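PDB 6B10: putative peptidyl-arginine deiminase family protein from Campylobacter jejuni subsp. jejuni serotype O:2, which probably hydrolyses agmatine to N-carbamoylputrescine, releasing ammonia, a step in the biosynthesis of the polyamine putrescine. Local coordinates for residues N272-F275 with L280-P283; R213-N218 with K299-H304; L173-I178 with I191-N196; I96-R101 with E136-D141. All coordinates share one frame; numbering follows the deposited sequence.

Contact 1 (N272-F275 with L280-P283); sequences NFVF and LIVP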
loop_
_atom_site.group_PDB
_atom_site.type_symbol
_atom_site.label_atom_id
_atom_site.label_comp_id
_atom_site.label_asym_id
_atom_site.label_seq_id
_atom_site.Cartn_x
_atom_site.Cartn_y
_atom_site.Cartn_z
ATOM N N ASN A 272 -4.015 1.194 6.621
ATOM C CA ASN A 272 -2.691 1.036 6.008
ATOM C C ASN A 272 -2.025 -0.304 6.371
ATOM O O ASN A 272 -0.820 -0.363 6.651
ATOM C CB ASN A 272 -1.798 2.209 6.421
ATOM C CG ASN A 272 -0.907 2.693 5.298
ATOM O OD1 ASN A 272 0.312 2.585 5.371
ATOM N ND2 ASN A 272 -1.512 3.239 4.256
ATOM N N PHE A 273 -2.818 -1.377 6.364
ATOM C CA PHE A 273 -2.304 -2.731 6.552
ATOM C C PHE A 273 -1.713 -3.268 5.250
ATOM O O PHE A 273 -1.807 -2.626 4.204
ATOM C CB PHE A 273 -3.387 -3.683 7.099
ATOM C CG PHE A 273 -4.726 -3.602 6.397
ATOM C CD1 PHE A 273 -4.852 -3.861 5.030
ATOM C CD2 PHE A 273 -5.879 -3.324 7.123
ATOM C CE1 PHE A 273 -6.091 -3.808 4.406
ATOM C CE2 PHE A 273 -7.119 -3.271 6.500
ATOM C CZ PHE A 273 -7.225 -3.519 5.141
ATOM N N VAL A 274 -1.094 -4.444 5.314
ATOM C CA VAL A 274 -0.550 -5.063 4.119
ATOM C C VAL A 274 -0.767 -6.566 4.125
ATOM O O VAL A 274 -0.455 -7.237 5.097
ATOM C CB VAL A 274 0.949 -4.715 3.904
ATOM C CG1 VAL A 274 1.777 -5.025 5.132
ATOM C CG2 VAL A 274 1.504 -5.444 2.685
ATOM N N PHE A 275 -1.333 -7.082 3.035
ATOM C CA PHE A 275 -1.478 -8.521 2.867
ATOM C C PHE A 275 -0.154 -9.113 2.407
ATOM O O PHE A 275 0.546 -8.523 1.574
ATOM C CB PHE A 275 -2.540 -8.859 1.832
ATOM C CG PHE A 275 -3.952 -8.805 2.348
ATOM C CD1 PHE A 275 -4.474 -9.857 3.092
ATOM C CD2 PHE A 275 -4.778 -7.727 2.041
ATOM C CE1 PHE A 275 -5.784 -9.821 3.542
ATOM C CE2 PHE A 275 -6.091 -7.687 2.485
ATOM C CZ PHE A 275 -6.592 -8.735 3.238
ATOM N N LEU A 280 -1.985 -10.963 7.359
ATOM C CA LEU A 280 -2.334 -9.569 7.193
ATOM C C LEU A 280 -1.630 -8.803 8.299
ATOM O O LEU A 280 -1.892 -9.020 9.478
ATOM C CB LEU A 280 -3.848 -9.380 7.299
ATOM C CG LEU A 280 -4.321 -7.920 7.283
ATOM C CD1 LEU A 280 -3.938 -7.224 5.987
ATOM C CD2 LEU A 280 -5.818 -7.844 7.509
ATOM N N ILE A 281 -0.733 -7.906 7.916
ATOM C CA ILE A 281 0.052 -7.165 8.890
ATOM C C ILE A 281 -0.625 -5.821 9.111
ATOM O O ILE A 281 -0.751 -5.024 8.187
ATOM C CB ILE A 281 1.513 -6.958 8.423
ATOM C CG1 ILE A 281 2.101 -8.252 7.845
ATOM C CG2 ILE A 281 2.367 -6.440 9.576
ATOM C CD1 ILE A 281 2.077 -9.445 8.776
ATOM N N VAL A 282 -1.066 -5.576 10.340
ATOM C CA VAL A 282 -1.852 -4.372 10.649
ATOM C C VAL A 282 -1.054 -3.414 11.527
ATOM O O VAL A 282 -0.328 -3.850 12.416
ATOM C CB VAL A 282 -3.212 -4.719 11.318
ATOM C CG1 VAL A 282 -4.045 -5.602 10.404
ATOM C CG2 VAL A 282 -3.036 -5.418 12.662
ATOM N N PRO A 283 -1.183 -2.103 11.282
ATOM C CA PRO A 283 -0.504 -1.156 12.154
ATOM C C PRO A 283 -1.161 -1.092 13.533
ATOM O O PRO A 283 -2.391 -1.060 13.633
ATOM C CB PRO A 283 -0.642 0.184 11.418
ATOM C CG PRO A 283 -1.788 0.021 10.484
ATOM C CD PRO A 283 -1.955 -1.443 10.213
#
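This is the beta hairpin of strands 274-276 and 279-284, in one of the small sheets of the deiminase's alpha/beta propeller. Two backbone hydrogen bonds join the antiparallel strands at the hydrogen-bonded pair Val274-Ile281. Val274 N gives to Ile281 O over 3.0 Å. Ile281 N returns to Val274 O over 2.9 Å, almost straight at 173°. The side chains of this pair lie side by side and point the same way, with Val274 CG1 at 3.8 Å from Ile281 CB. Phe47 of helix 37-52 packs on both.

Phe275 and Leu280 form the next, non-hydrogen-bonded pair, on the other side of the sheet. Val282 joins Leu280 there, and both touch Leu297 of helix 289-300. That helix leads to strand 305-310, which runs parallel to 279-284, giving a beta-alpha-beta crossover. Before the strand proper, Phe273 CB comes within 3.2 Å of Ile281 O. Its ring then turns away from the partner strand, but Phe273 CD1 still meets Leu280 CD1 at 3.6 Å. The amide of Asn272 is held outside the hairpin, by Asp209 O and Cys323 N.

Leu280 has CG anti to its backbone N (chi1 174°), which brings CD1 against both phenylalanine rings, obliquely at Phe273 and over the face of Phe275. Leu280 CD1 makes a CH-pi contact with the Phe275 ring, 3.8 Å from its centroid and only 4° off the normal.

Contact 2 (R213-N218 with K299-H304); sequences RFIDKN and KALPNH. With PO4 (phosphate ion), chain D.
The carboxylate of Asp216 faces the carbonyl of Ala300 across one water. The water donates to Asp216 OD2 over 2.7 Å and to Ala300 O over 2.8 Å. On the other oxygen, Asp216 OD1 takes Asn218 N over 2.8 Å, closing an Asx turn. That donor comes from the anti side, 24° out of the carboxylate plane. Thr219 OG1 is a further partner of OD1, so both ends of the carboxylate are held.

The second flat group is the His304 ring. A phosphate ion, probably from the crystallisation liquor, lies at its edge and in its plane. His304 ND1 gives a nearly straight bond of 2.8 Å (171°) to phosphate O2. The same phosphate O2 accepts Asn303 N over 3.0 Å. Both donors come from the type I turn Leu301-His304. The His304 and Phe275 rings meet edge-to-face.

Between these polar groups the direct contact is mostly packing. Leu301 CD2 lies against the carbonyl oxygen Ile215 O at 3.4 Å and 4.1 Å from Ile215 CB. Ile215 CG1 sits between its backbone N and carbonyl carbon (chi1 62°), and Ile215 CD1 reaches Ala300 CB at 4.2 Å.

The contact thus joins the corner that the chain turns at Ile215, in strand 212-216, to the C-terminal end of helix 289-300. Strand 219-224 is the antiparallel neighbour of 212-216. Leu251 of strand 249-254 packs on both Ile215 and Ala300.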
loop_
_atom_site.group_PDB
_atom_site.type_symbol
_atom_site.label_atom_id
_atom_site.label_comp_id
_atom_site.label_asym_id
_atom_site.label_seq_id
_atom_site.Cartn_x
_atom_site.Cartn_y
_atom_site.Cartn_z
ATOM N N ARG A 213 -10.137 -0.145 2.016
ATOM C CA ARG A 213 -9.397 -1.236 1.405
ATOM C C ARG A 213 -10.302 -2.451 1.248
ATOM O O ARG A 213 -11.045 -2.780 2.169
ATOM C CB ARG A 213 -8.242 -1.684 2.317
ATOM C CG ARG A 213 -7.239 -0.625 2.755
ATOM C CD ARG A 213 -6.262 -0.240 1.655
ATOM N NE ARG A 213 -5.509 -1.386 1.166
ATOM C CZ ARG A 213 -4.435 -1.917 1.753
ATOM N NH1 ARG A 213 -3.943 -1.425 2.884
ATOM N NH2 ARG A 213 -3.858 -2.975 1.211
ATOM N N PHE A 214 -10.229 -3.133 0.110
ATOM C CA PHE A 214 -10.800 -4.467 0.014
ATOM C C PHE A 214 -9.977 -5.438 0.851
ATOM O O PHE A 214 -8.738 -5.410 0.817
ATOM C CB PHE A 214 -10.822 -4.972 -1.429
ATOM C CG PHE A 214 -11.819 -4.273 -2.298
ATOM C CD1 PHE A 214 -13.170 -4.571 -2.194
ATOM C CD2 PHE A 214 -11.413 -3.319 -3.221
ATOM C CE1 PHE A 214 -14.099 -3.926 -2.993
ATOM C CE2 PHE A 214 -12.336 -2.673 -4.026
ATOM C CZ PHE A 214 -13.680 -2.979 -3.909
ATOM N N ILE A 215 -10.671 -6.305 1.583
ATOM C CA ILE A 215 -10.022 -7.393 2.313
ATOM C C ILE A 215 -10.393 -8.768 1.754
ATOM O O ILE A 215 -9.698 -9.752 2.010
ATOM C CB ILE A 215 -10.316 -7.325 3.823
ATOM C CG1 ILE A 215 -11.812 -7.459 4.116
ATOM C CG2 ILE A 215 -9.775 -6.026 4.384
ATOM C CD1 ILE A 215 -12.134 -7.488 5.591
ATOM N N ASP A 216 -11.511 -8.840 1.034
ATOM C CA ASP A 216 -11.775 -9.944 0.113
ATOM C C ASP A 216 -12.614 -9.397 -1.038
ATOM O O ASP A 216 -12.882 -8.192 -1.078
ATOM C CB ASP A 216 -12.400 -11.161 0.829
ATOM C CG ASP A 216 -13.791 -10.893 1.405
ATOM O OD1 ASP A 216 -14.595 -10.133 0.829
ATOM O OD2 ASP A 216 -14.093 -11.489 2.448
ATOM N N LYS A 217 -12.996 -10.248 -1.988
ATOM C CA LYS A 217 -13.691 -9.777 -3.187
ATOM C C LYS A 217 -15.035 -9.113 -2.881
ATOM O O LYS A 217 -15.522 -8.333 -3.688
ATOM C CB LYS A 217 -13.911 -10.917 -4.190
ATOM C CG LYS A 217 -14.979 -11.926 -3.785
ATOM C CD LYS A 217 -15.024 -13.083 -4.773
ATOM C CE LYS A 217 -16.218 -13.980 -4.518
ATOM N NZ LYS A 217 -16.186 -15.194 -5.381
ATOM N N ASN A 218 -15.615 -9.415 -1.718
ATOM C CA ASN A 218 -16.927 -8.891 -1.343
ATOM C C ASN A 218 -16.926 -7.835 -0.244
ATOM O O ASN A 218 -17.991 -7.354 0.121
ATOM C CB ASN A 218 -17.836 -10.043 -0.895
ATOM C CG ASN A 218 -18.040 -11.077 -1.975
ATOM O OD1 ASN A 218 -17.832 -12.267 -1.752
ATOM N ND2 ASN A 218 -18.434 -10.631 -3.153
ATOM N N LYS A 299 -11.486 -12.260 12.448
ATOM C CA LYS A 299 -12.724 -13.017 12.262
ATOM C C LYS A 299 -13.188 -13.008 10.804
ATOM O O LYS A 299 -13.655 -14.025 10.291
ATOM C CB LYS A 299 -13.829 -12.466 13.162
ATOM C CG LYS A 299 -14.864 -13.507 13.560
ATOM C CD LYS A 299 -15.804 -13.017 14.654
ATOM C CE LYS A 299 -15.048 -12.498 15.868
ATOM N NZ LYS A 299 -15.837 -12.607 17.130
ATOM N N ALA A 300 -13.041 -11.861 10.142
ATOM C CA ALA A 300 -13.462 -11.696 8.749
ATOM C C ALA A 300 -12.512 -12.340 7.746
ATOM O O ALA A 300 -12.855 -12.481 6.575
ATOM C CB ALA A 300 -13.628 -10.215 8.422
ATOM N N LEU A 301 -11.317 -12.716 8.197
ATOM C CA LEU A 301 -10.325 -13.352 7.344
ATOM C C LEU A 301 -9.847 -14.683 7.945
ATOM O O LEU A 301 -8.704 -14.794 8.400
ATOM C CB LEU A 301 -9.158 -12.390 7.138
ATOM C CG LEU A 301 -9.532 -11.063 6.474
ATOM C CD1 LEU A 301 -8.410 -10.059 6.658
ATOM C CD2 LEU A 301 -9.833 -11.265 4.997
ATOM N N PRO A 302 -10.708 -15.717 7.903
ATOM C CA PRO A 302 -10.463 -16.971 8.632
ATOM C C PRO A 302 -9.228 -17.777 8.233
ATOM O O PRO A 302 -8.886 -18.716 8.937
ATOM C CB PRO A 302 -11.726 -17.806 8.340
ATOM C CG PRO A 302 -12.739 -16.850 7.826
ATOM C CD PRO A 302 -11.953 -15.790 7.118
ATOM N N ASN A 303 -8.588 -17.443 7.115
ATOM C CA ASN A 303 -7.400 -18.156 6.652
ATOM C C ASN A 303 -6.143 -17.293 6.662
ATOM O O ASN A 303 -5.168 -17.600 5.990
ATOM C CB ASN A 303 -7.637 -18.717 5.243
ATOM C CG ASN A 303 -8.836 -19.641 5.180
ATOM O OD1 ASN A 303 -9.765 -19.408 4.424
ATOM N ND2 ASN A 303 -8.825 -20.687 5.991
ATOM N N HIS A 304 -6.170 -16.215 7.432
ATOM C CA HIS A 304 -5.016 -15.344 7.583
ATOM C C HIS A 304 -4.664 -15.207 9.054
ATOM O O HIS A 304 -5.536 -15.227 9.910
ATOM C CB HIS A 304 -5.315 -13.958 7.011
ATOM C CG HIS A 304 -5.193 -13.880 5.524
ATOM N ND1 HIS A 304 -6.225 -14.212 4.676
ATOM C CD2 HIS A 304 -4.158 -13.507 4.733
ATOM C CE1 HIS A 304 -5.833 -14.043 3.425
ATOM N NE2 HIS A 304 -4.583 -13.615 3.431
HETATM P P PO4 D . -9.460 -15.438 3.895
HETATM O O1 PO4 D . -10.330 -14.259 3.530
HETATM O O2 PO4 D . -8.754 -15.195 5.207
HETATM O O3 PO4 D . -8.450 -15.636 2.789
HETATM O O4 PO4 D . -10.294 -16.696 4.009
HETATM O O HOH W 1 -14.319 -10.639 5.029
#

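Contact 3 (L173-I178 with I191-N196); sequences LNKTQI and IIWLEN
Lys175 lays its side chain along one face of the Trp193 indole. CB leaves the first turn of helix 175-186 toward the strand. CG is anti to the backbone N (chi1 -170°), which carries the chain out over the ring. There Lys175 CG makes a CH-pi contact, 4.0 Å from the centroid of the Trp193 six-membered ring and almost straight above it. Lys175 CD follows at 4.0 Å from Trp193 CD2, near the middle of the indole. A bend at chi3 (85°) then brings NZ round over the five-membered ring. Lys175 NZ stands 4.5 Å from the centroid of the Trp193 five-membered ring, 22° off the normal, in a cation-pi interaction. The carboxylate of Glu195 is 4.9 Å away, from Glu195 OE2 to Lys175 NZ, and may add weak electrostatic attraction; its bonded partner is Ser161 OG.

The opposite face of the indole is covered near its rim by Ile191 CG2. At the edge, Ile178 CG2 touches Trp193 CH2 at 3.8 Å, the two side chains crossing at about a right angle. Trp193 NE1 bonds Asp179 OD1, which helps fix the rotation of the ring.

The start of the helix is tied as well. Gln177 OE1 accepts Leu173 N and the N-cap nitrogen Asn174 N. The second bond is one half of a capping box; the side chain of Asn174 makes no return bond.

Strand 190-194 runs parallel to 156-160 at the border of its sheet. Helices 161-167 and 175-186 lie between these strands in the chain, and Leu165 of the former packs against Lys175, Ile178 and Trp193.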
loop_
_atom_site.group_PDB
_atom_site.type_symbol
_atom_site.label_atom_id
_atom_site.label_comp_id
_atom_site.label_asym_id
_atom_site.label_seq_id
_atom_site.Cartn_x
_atom_site.Cartn_y
_atom_site.Cartn_z
ATOM N N LEU A 173 -8.305 15.315 -20.095
ATOM C CA LEU A 173 -8.147 15.376 -18.646
ATOM C C LEU A 173 -9.498 15.434 -17.913
ATOM O O LEU A 173 -9.587 15.965 -16.808
ATOM C CB LEU A 173 -7.269 16.564 -18.264
ATOM N N ASN A 174 -10.541 14.887 -18.531
ATOM C CA ASN A 174 -11.815 14.647 -17.847
ATOM C C ASN A 174 -11.669 13.544 -16.811
ATOM O O ASN A 174 -10.773 12.709 -16.927
ATOM C CB ASN A 174 -12.889 14.200 -18.848
ATOM C CG ASN A 174 -13.448 15.341 -19.662
ATOM O OD1 ASN A 174 -12.895 16.442 -19.680
ATOM N ND2 ASN A 174 -14.555 15.083 -20.351
ATOM N N LYS A 175 -12.562 13.518 -15.823
ATOM C CA LYS A 175 -12.671 12.342 -14.956
ATOM C C LYS A 175 -13.143 11.139 -15.780
ATOM O O LYS A 175 -12.629 10.042 -15.606
ATOM C CB LYS A 175 -13.615 12.560 -13.763
ATOM C CG LYS A 175 -13.528 11.429 -12.737
ATOM C CD LYS A 175 -14.611 11.466 -11.675
ATOM C CE LYS A 175 -15.876 10.775 -12.151
ATOM N NZ LYS A 175 -16.892 10.693 -11.070
ATOM N N THR A 176 -14.114 11.354 -16.668
ATOM C CA THR A 176 -14.597 10.308 -17.581
ATOM C C THR A 176 -13.447 9.707 -18.400
ATOM O O THR A 176 -13.400 8.491 -18.637
ATOM C CB THR A 176 -15.679 10.866 -18.534
ATOM O OG1 THR A 176 -16.834 11.235 -17.775
ATOM C CG2 THR A 176 -16.094 9.847 -19.592
ATOM N N GLN A 177 -12.528 10.568 -18.824
ATOM C CA GLN A 177 -11.355 10.147 -19.583
ATOM C C GLN A 177 -10.358 9.403 -18.706
ATOM O O GLN A 177 -9.819 8.373 -19.110
ATOM C CB GLN A 177 -10.680 11.352 -20.240
ATOM C CG GLN A 177 -11.421 11.848 -21.472
ATOM C CD GLN A 177 -10.874 13.159 -22.009
ATOM O OE1 GLN A 177 -10.263 13.943 -21.279
ATOM N NE2 GLN A 177 -11.102 13.407 -23.291
ATOM N N ILE A 178 -10.108 9.941 -17.517
ATOM C CA ILE A 178 -9.230 9.300 -16.541
ATOM C C ILE A 178 -9.823 7.959 -16.111
ATOM O O ILE A 178 -9.109 6.961 -16.025
ATOM C CB ILE A 178 -8.997 10.208 -15.317
ATOM C CG1 ILE A 178 -8.118 11.400 -15.710
ATOM C CG2 ILE A 178 -8.326 9.444 -14.181
ATOM C CD1 ILE A 178 -8.176 12.560 -14.738
ATOM N N ILE A 191 -14.954 1.498 -11.441
ATOM C CA ILE A 191 -14.166 2.293 -10.505
ATOM C C ILE A 191 -15.101 3.000 -9.540
ATOM O O ILE A 191 -16.029 3.692 -9.957
ATOM C CB ILE A 191 -13.303 3.353 -11.213
ATOM C CG1 ILE A 191 -12.269 2.666 -12.111
ATOM C CG2 ILE A 191 -12.618 4.244 -10.185
ATOM C CD1 ILE A 191 -11.426 3.610 -12.939
ATOM N N ILE A 192 -14.843 2.819 -8.251
ATOM C CA ILE A 192 -15.562 3.515 -7.198
ATOM C C ILE A 192 -14.735 4.741 -6.824
ATOM O O ILE A 192 -13.628 4.621 -6.283
ATOM C CB ILE A 192 -15.777 2.605 -5.979
ATOM C CG1 ILE A 192 -16.647 1.413 -6.381
ATOM C CG2 ILE A 192 -16.436 3.364 -4.838
ATOM C CD1 ILE A 192 -16.613 0.262 -5.406
ATOM N N TRP A 193 -15.272 5.913 -7.152
ATOM C CA TRP A 193 -14.634 7.183 -6.868
ATOM C C TRP A 193 -15.188 7.737 -5.567
ATOM O O TRP A 193 -16.328 8.188 -5.527
ATOM C CB TRP A 193 -14.925 8.173 -7.999
ATOM C CG TRP A 193 -14.283 7.839 -9.314
ATOM C CD1 TRP A 193 -14.809 7.073 -10.323
ATOM C CD2 TRP A 193 -13.004 8.284 -9.773
ATOM N NE1 TRP A 193 -13.921 7.009 -11.380
ATOM C CE2 TRP A 193 -12.807 7.743 -11.063
ATOM C CE3 TRP A 193 -12.004 9.088 -9.217
ATOM C CZ2 TRP A 193 -11.651 7.984 -11.803
ATOM C CZ3 TRP A 193 -10.852 9.322 -9.950
ATOM C CH2 TRP A 193 -10.686 8.773 -11.231
ATOM N N LEU A 194 -14.395 7.699 -4.499
ATOM C CA LEU A 194 -14.843 8.215 -3.205
ATOM C C LEU A 194 -14.586 9.716 -3.066
ATOM O O LEU A 194 -13.448 10.169 -3.185
ATOM C CB LEU A 194 -14.160 7.485 -2.049
ATOM C CG LEU A 194 -14.615 6.069 -1.718
ATOM C CD1 LEU A 194 -13.849 5.605 -0.492
ATOM C CD2 LEU A 194 -16.113 5.975 -1.468
ATOM N N GLU A 195 -15.650 10.465 -2.788
ATOM C CA GLU A 195 -15.575 11.918 -2.624
ATOM C C GLU A 195 -15.137 12.305 -1.216
ATOM O O GLU A 195 -14.322 13.215 -1.045
ATOM C CB GLU A 195 -16.937 12.562 -2.906
ATOM C CG GLU A 195 -17.506 12.291 -4.292
ATOM C CD GLU A 195 -16.675 12.905 -5.405
ATOM O OE1 GLU A 195 -16.184 14.040 -5.227
ATOM O OE2 GLU A 195 -16.515 12.250 -6.460
ATOM N N ASN A 196 -15.669 11.602 -0.217
ATOM C CA ASN A 196 -15.550 12.017 1.183
ATOM C C ASN A 196 -14.493 11.297 2.003
ATOM O O ASN A 196 -13.998 10.232 1.627
ATOM C CB ASN A 196 -16.899 11.840 1.879
ATOM C CG ASN A 196 -17.944 12.807 1.368
ATOM O OD1 ASN A 196 -17.884 13.998 1.658
ATOM N ND2 ASN A 196 -18.911 12.304 0.616
#

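Contact 4 (I96-R101 with E136-D141); sequences IVENGR and ELKKVD. With PO4 (phosphate ion), chain C.
Glu98 and Lys138 reach toward each other from opposite directions. Both have CG anti to the backbone N, at -165° in Glu98 and -169° in Lys138, and both leave their strands toward the partner. The glutamate chain runs on extended. The lysine bends at chi3 and chi4, and this brings CE and NZ up to the same carboxylate oxygen. Lys138 CE and Lys138 NZ are each 3.3 Å from Glu98 OE2. The NZ contact is a salt bridge whose hydrogen bond is weak.

Lys138 NZ has a shorter bond, 2.7 Å, to O4 of a phosphate ion, probably from the crystallisation liquor. With a carboxylate and a phosphate beside it, the lysine is likely to be kept positively charged.

Strand 101-108 lies between the two strands. It is antiparallel to 94-98 and parallel to 138-141, and Leu105 on it touches Lys138. The salt bridge therefore spans a middle strand at the surface. Glu98 also closes a type I' turn: Glu98 N bonds Arg101 O over 2.7 Å, and Arg101 N bonds Glu98 O over 3.0 Å. This is a beta hairpin with a two-residue type I' loop, Asn99-Gly100, joining strands 94-98 and 101-108.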
loop_
_atom_site.group_PDB
_atom_site.type_symbol
_atom_site.label_atom_id
_atom_site.label_comp_id
_atom_site.label_asym_id
_atom_site.label_seq_id
_atom_site.Cartn_x
_atom_site.Cartn_y
_atom_site.Cartn_z
ATOM N N ILE A 96 0.417 -6.375 -13.018
ATOM C CA ILE A 96 -0.861 -6.816 -13.576
ATOM C C ILE A 96 -0.646 -8.178 -14.209
ATOM O O ILE A 96 0.494 -8.583 -14.439
ATOM C CB ILE A 96 -1.416 -5.849 -14.642
ATOM C CG1 ILE A 96 -0.361 -5.536 -15.715
ATOM C CG2 ILE A 96 -1.903 -4.565 -13.989
ATOM C CD1 ILE A 96 -0.943 -4.976 -16.997
ATOM N N VAL A 97 -1.729 -8.894 -14.470
ATOM C CA VAL A 97 -1.665 -10.088 -15.303
ATOM C C VAL A 97 -2.006 -9.634 -16.719
ATOM O O VAL A 97 -3.078 -9.077 -16.957
ATOM C CB VAL A 97 -2.648 -11.187 -14.851
ATOM C CG1 VAL A 97 -2.367 -12.487 -15.593
ATOM C CG2 VAL A 97 -2.546 -11.429 -13.347
ATOM N N GLU A 98 -1.084 -9.844 -17.649
ATOM C CA GLU A 98 -1.294 -9.469 -19.040
ATOM C C GLU A 98 -1.110 -10.692 -19.928
ATOM O O GLU A 98 -0.025 -11.281 -19.968
ATOM C CB GLU A 98 -0.323 -8.366 -19.444
ATOM C CG GLU A 98 -0.710 -7.685 -20.740
ATOM C CD GLU A 98 0.427 -6.890 -21.327
ATOM O OE1 GLU A 98 1.374 -7.520 -21.840
ATOM O OE2 GLU A 98 0.374 -5.645 -21.270
ATOM N N ASN A 99 -2.175 -11.069 -20.633
ATOM C CA ASN A 99 -2.193 -12.297 -21.440
ATOM C C ASN A 99 -1.590 -13.492 -20.697
ATOM O O ASN A 99 -0.730 -14.198 -21.227
ATOM C CB ASN A 99 -1.485 -12.074 -22.787
ATOM C CG ASN A 99 -2.244 -11.121 -23.693
ATOM O OD1 ASN A 99 -3.459 -10.964 -23.565
ATOM N ND2 ASN A 99 -1.533 -10.487 -24.624
ATOM N N GLY A 100 -2.028 -13.687 -19.452
ATOM C CA GLY A 100 -1.589 -14.816 -18.633
ATOM C C GLY A 100 -0.222 -14.712 -17.970
ATOM O O GLY A 100 0.120 -15.558 -17.142
ATOM N N ARG A 101 0.571 -13.704 -18.331
ATOM C CA ARG A 101 1.885 -13.475 -17.712
ATOM C C ARG A 101 1.816 -12.281 -16.767
ATOM O O ARG A 101 1.148 -11.295 -17.063
ATOM C CB ARG A 101 2.953 -13.212 -18.781
ATOM C CG ARG A 101 3.505 -14.469 -19.440
ATOM C CD ARG A 101 4.446 -14.139 -20.595
ATOM N NE ARG A 101 4.912 -15.350 -21.283
ATOM C CZ ARG A 101 6.153 -15.848 -21.244
ATOM N NH1 ARG A 101 7.126 -15.251 -20.557
ATOM N NH2 ARG A 101 6.427 -16.961 -21.919
ATOM N N GLU A 136 11.404 -7.175 -18.338
ATOM C CA GLU A 136 10.931 -5.970 -19.024
ATOM C C GLU A 136 10.069 -5.163 -18.057
ATOM O O GLU A 136 9.289 -5.729 -17.296
ATOM C CB GLU A 136 10.123 -6.318 -20.283
ATOM C CG GLU A 136 10.837 -7.216 -21.297
ATOM C CD GLU A 136 11.588 -6.453 -22.377
ATOM O OE1 GLU A 136 12.126 -5.359 -22.092
ATOM O OE2 GLU A 136 11.648 -6.961 -23.518
ATOM N N LEU A 137 10.229 -3.848 -18.082
ATOM C CA LEU A 137 9.498 -2.956 -17.198
ATOM C C LEU A 137 8.670 -1.989 -18.045
ATOM O O LEU A 137 9.190 -0.982 -18.527
ATOM C CB LEU A 137 10.488 -2.196 -16.313
ATOM C CG LEU A 137 9.921 -1.218 -15.284
ATOM C CD1 LEU A 137 9.138 -1.955 -14.205
ATOM C CD2 LEU A 137 11.038 -0.390 -14.669
ATOM N N LYS A 138 7.388 -2.300 -18.232
ATOM C CA LYS A 138 6.525 -1.498 -19.098
ATOM C C LYS A 138 6.233 -0.124 -18.504
ATOM O O LYS A 138 5.543 -0.014 -17.491
ATOM C CB LYS A 138 5.204 -2.214 -19.378
ATOM C CG LYS A 138 4.382 -1.551 -20.480
ATOM C CD LYS A 138 2.907 -1.921 -20.409
ATOM C CE LYS A 138 2.657 -3.392 -20.708
ATOM N NZ LYS A 138 2.870 -3.732 -22.143
ATOM N N LYS A 139 6.742 0.920 -19.151
ATOM C CA LYS A 139 6.499 2.292 -18.717
ATOM C C LYS A 139 5.124 2.741 -19.200
ATOM O O LYS A 139 4.800 2.589 -20.378
ATOM C CB LYS A 139 7.574 3.236 -19.263
ATOM C CG LYS A 139 9.000 2.809 -18.943
ATOM N N VAL A 140 4.315 3.269 -18.287
ATOM C CA VAL A 140 3.020 3.846 -18.636
ATOM C C VAL A 140 3.090 5.340 -18.362
ATOM O O VAL A 140 3.409 5.750 -17.245
ATOM C CB VAL A 140 1.861 3.234 -17.813
ATOM C CG1 VAL A 140 0.521 3.774 -18.291
ATOM C CG2 VAL A 140 1.874 1.711 -17.895
ATOM N N ASP A 141 2.800 6.155 -19.373
ATOM C CA ASP A 141 2.813 7.604 -19.194
ATOM C C ASP A 141 1.513 8.070 -18.551
ATOM O O ASP A 141 0.554 8.441 -19.235
ATOM C CB ASP A 141 3.035 8.340 -20.511
ATOM C CG ASP A 141 3.163 9.834 -20.311
ATOM O OD1 ASP A 141 4.178 10.262 -19.723
ATOM O OD2 ASP A 141 2.241 10.573 -20.715
HETATM P P PO4 C . 3.332 -5.836 -25.244
HETATM O O1 PO4 C . 2.593 -4.679 -25.876
HETATM O O2 PO4 C . 4.820 -5.604 -25.358
HETATM O O3 PO4 C . 2.954 -7.120 -25.946
HETATM O O4 PO4 C . 2.953 -5.934 -23.786
#

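Contacts 1 and 2 form one continuous region, their centres 12 Å apart. Arg213 NH1 probably bonds Phe273 O at 2.8 Å, and Leu280 CD2 packs on Leu301 CD1 at 3.5 Å. Helix 289-300 follows strand 279-284 and ends in contact 2. Contact 3 is further out: its centre is 26 Å from that of contact 2, although their nearest atoms come within about 5 Å. Contact 4 stands apart, with nearest atoms about 10 Å from contact 3 and about 15 Å from contact 1. Its Lys138 side chain is about 11 Å from the potassium ion bound by Phe91, Asp106 and Phe107. The phosphate ions at contacts 2 and 4 are probably crystallisation additives.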